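Local coordinates for protein chemotaxis transducer (Pseudomonas aeruginosa, PDB 6GCV) that probably senses nitrate for chemotaxis by binding it directly in its extracytoplasmic PilJ-type ligand-binding domain, at residues Glu81-Ala84 / Gln85-Lys88. Sequence-based numbering, arbitrary orientation.
Sequences EIAA and QRQK
R86 has CG anti to its own carbonyl carbon (chi1 -69°) and a bend at chi3, which folds the side chain back along the helix toward I82 and A83. I82 holds CG2 anti to the backbone N, and this methyl meets the returning arginine. R86 NH1 lies 3.4 Å from I82 CG2. R86 NH2 lies 3.7 Å from A83 CB. The guanidinium turns one face to the backbone here, with A83 CA 3.7 Å above its plane, over the outer part of the group rather than its centre. Nearer its root, R86 CG packs 3.5 Å from I82 O. R86 N donates to I82 O at 2.9 Å. The next two i to i+4 hydrogen bonds follow, Q87 N to A83 O and K88 N to A84 O. Q85 N to E81 O is longer, at 3.1 Å. These are ordinary alpha-helical bonds.

The charged end of R86 is fixed from outside: NE makes a salt bridge with D66, and NH1 bonds to M77 O. This ties the start of helix 80-103 to the end of helix 48-67 and the loop between them. Q85 packs on N128, L129 and L132, R86 also touches L129, and Q85 NE2 bonds to E125 OE1, docking this turn against helix 112-137 in the four-helix bundle.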
ATOM      1  N   GLU A  81       4.117  15.607 -17.979  1.00 28.50           N
ATOM      2  CA  GLU A  81       3.844  14.171 -17.916  0.68 30.13           C
ATOM      3  C   GLU A  81       3.390  13.743 -16.527  1.00 27.90           C
ATOM      4  O   GLU A  81       2.592  12.793 -16.402  1.00 27.86           O
ATOM      5  CB  GLU A  81       5.037  13.324 -18.399  0.68 32.88           C
ATOM      6  CG  GLU A  81       6.221  13.147 -17.457  0.68 34.17           C
ATOM      7  CD  GLU A  81       7.172  14.338 -17.361  0.68 37.22           C
ATOM      8  OE1 GLU A  81       6.955  15.365 -18.055  0.68 37.64           O
ATOM      9  OE2 GLU A  81       8.159  14.234 -16.571  0.68 40.03           O
ATOM     10  N   ILE A  82       3.882  14.428 -15.485  1.00 25.53           N
ATOM     11  CA  ILE A  82       3.510  14.085 -14.114  1.00 25.07           C
ATOM     12  C   ILE A  82       2.100  14.612 -13.855  1.00 23.58           C
ATOM     13  O   ILE A  82       1.258  13.885 -13.362  1.00 22.56           O
ATOM     14  CB  ILE A  82       4.517  14.619 -13.082  1.00 25.27           C
ATOM     15  CG1 ILE A  82       5.896  13.949 -13.293  1.00 27.32           C
ATOM     16  CG2 ILE A  82       4.028  14.311 -11.671  1.00 25.59           C
ATOM     17  CD1 ILE A  82       7.004  14.506 -12.401  1.00 28.22           C
ATOM     18  N   ALA A  83       1.829  15.848 -14.236  1.00 24.53           N
ATOM     19  CA  ALA A  83       0.477  16.408 -14.127  1.00 24.14           C
ATOM     20  C   ALA A  83      -0.528  15.563 -14.894  1.00 24.52           C
ATOM     21  O   ALA A  83      -1.604  15.303 -14.389  1.00 24.94           O
ATOM     22  CB  ALA A  83       0.458  17.860 -14.618  1.00 24.45           C
ATOM     23  N   ALA A  84      -0.179  15.105 -16.089  1.00 24.44           N
ATOM     24  CA  ALA A  84      -1.077  14.263 -16.893  1.00 23.27           C
ATOM     25  C   ALA A  84      -1.358  12.938 -16.192  1.00 23.71           C
ATOM     26  O   ALA A  84      -2.495  12.471 -16.199  1.00 23.34           O
ATOM     27  CB  ALA A  84      -0.512  14.022 -18.288  1.00 26.05           C
ATOM     28  N   GLN A  85      -0.337  12.334 -15.584  1.00 21.84           N
ATOM     29  CA  GLN A  85      -0.545  11.095 -14.842  1.00 22.13           C
ATOM     30  C   GLN A  85      -1.408  11.316 -13.596  1.00 20.77           C
ATOM     31  O   GLN A  85      -2.244  10.455 -13.280  1.00 21.76           O
ATOM     32  CB  GLN A  85       0.767  10.419 -14.506  1.00 21.05           C
ATOM     33  CG  GLN A  85       0.630   9.034 -13.851  1.00 21.48           C
ATOM     34  CD  GLN A  85      -0.026   7.986 -14.746  1.00 22.49           C
ATOM     35  OE1 GLN A  85      -0.150   8.165 -15.958  1.00 24.74           O
ATOM     36  NE2 GLN A  85      -0.493   6.887 -14.140  1.00 22.91           N
ATOM     37  N   ARG A  86      -1.248  12.445 -12.906  1.00 22.13           N
ATOM     38  CA  ARG A  86      -2.144  12.750 -11.771  1.00 21.65           C
ATOM     39  C   ARG A  86      -3.578  12.847 -12.267  1.00 21.59           C
ATOM     40  O   ARG A  86      -4.487  12.381 -11.584  1.00 21.47           O
ATOM     41  CB  ARG A  86      -1.769  14.042 -11.034  1.00 21.98           C
ATOM     42  CG  ARG A  86      -0.470  13.952 -10.268  1.00 22.87           C
ATOM     43  CD  ARG A  86      -0.311  15.109  -9.263  1.00 23.97           C
ATOM     44  NE  ARG A  86      -0.259  16.421  -9.931  1.00 24.77           N
ATOM     45  CZ  ARG A  86       0.844  17.052 -10.285  1.00 24.35           C
ATOM     46  NH1 ARG A  86       2.042  16.546 -10.014  1.00 24.85           N
ATOM     47  NH2 ARG A  86       0.767  18.224 -10.929  1.00 25.62           N
ATOM     48  N   GLN A  87      -3.801  13.439 -13.441  1.00 21.65           N
ATOM     49  CA  GLN A  87      -5.167  13.531 -13.953  0.56 22.81           C
ATOM     50  C   GLN A  87      -5.729  12.181 -14.368  1.00 22.47           C
ATOM     51  O   GLN A  87      -6.880  11.903 -14.136  1.00 23.78           O
ATOM     52  CB  GLN A  87      -5.311  14.542 -15.101  0.56 25.30           C
ATOM     53  CG  GLN A  87      -6.787  14.662 -15.538  0.56 28.56           C
ATOM     54  CD  GLN A  87      -7.769  14.829 -14.354  0.56 31.60           C
ATOM     55  OE1 GLN A  87      -8.759  14.046 -14.166  0.56 28.41           O
ATOM     56  NE2 GLN A  87      -7.473  15.819 -13.505  0.56 31.94           N
ATOM     57  N   LYS A  88      -4.902  11.326 -14.953  1.00 22.96           N
ATOM     58  CA  LYS A  88      -5.327   9.971 -15.316  1.00 21.99           C
ATOM     59  C   LYS A  88      -5.717   9.199 -14.065  1.00 21.08           C
ATOM     60  O   LYS A  88      -6.754   8.571 -14.026  1.00 22.32           O
ATOM     61  CB  LYS A  88      -4.202   9.253 -16.065  1.00 22.92           C
ATOM     62  CG  LYS A  88      -4.575   7.892 -16.591  1.00 26.79           C
ATOM     63  CD  LYS A  88      -3.428   7.239 -17.343  1.00 29.11           C
ATOM     64  CE  LYS A  88      -3.829   5.856 -17.816  1.00 33.95           C
ATOM     65  NZ  LYS A  88      -2.783   5.305 -18.683  1.00 41.56           N
TER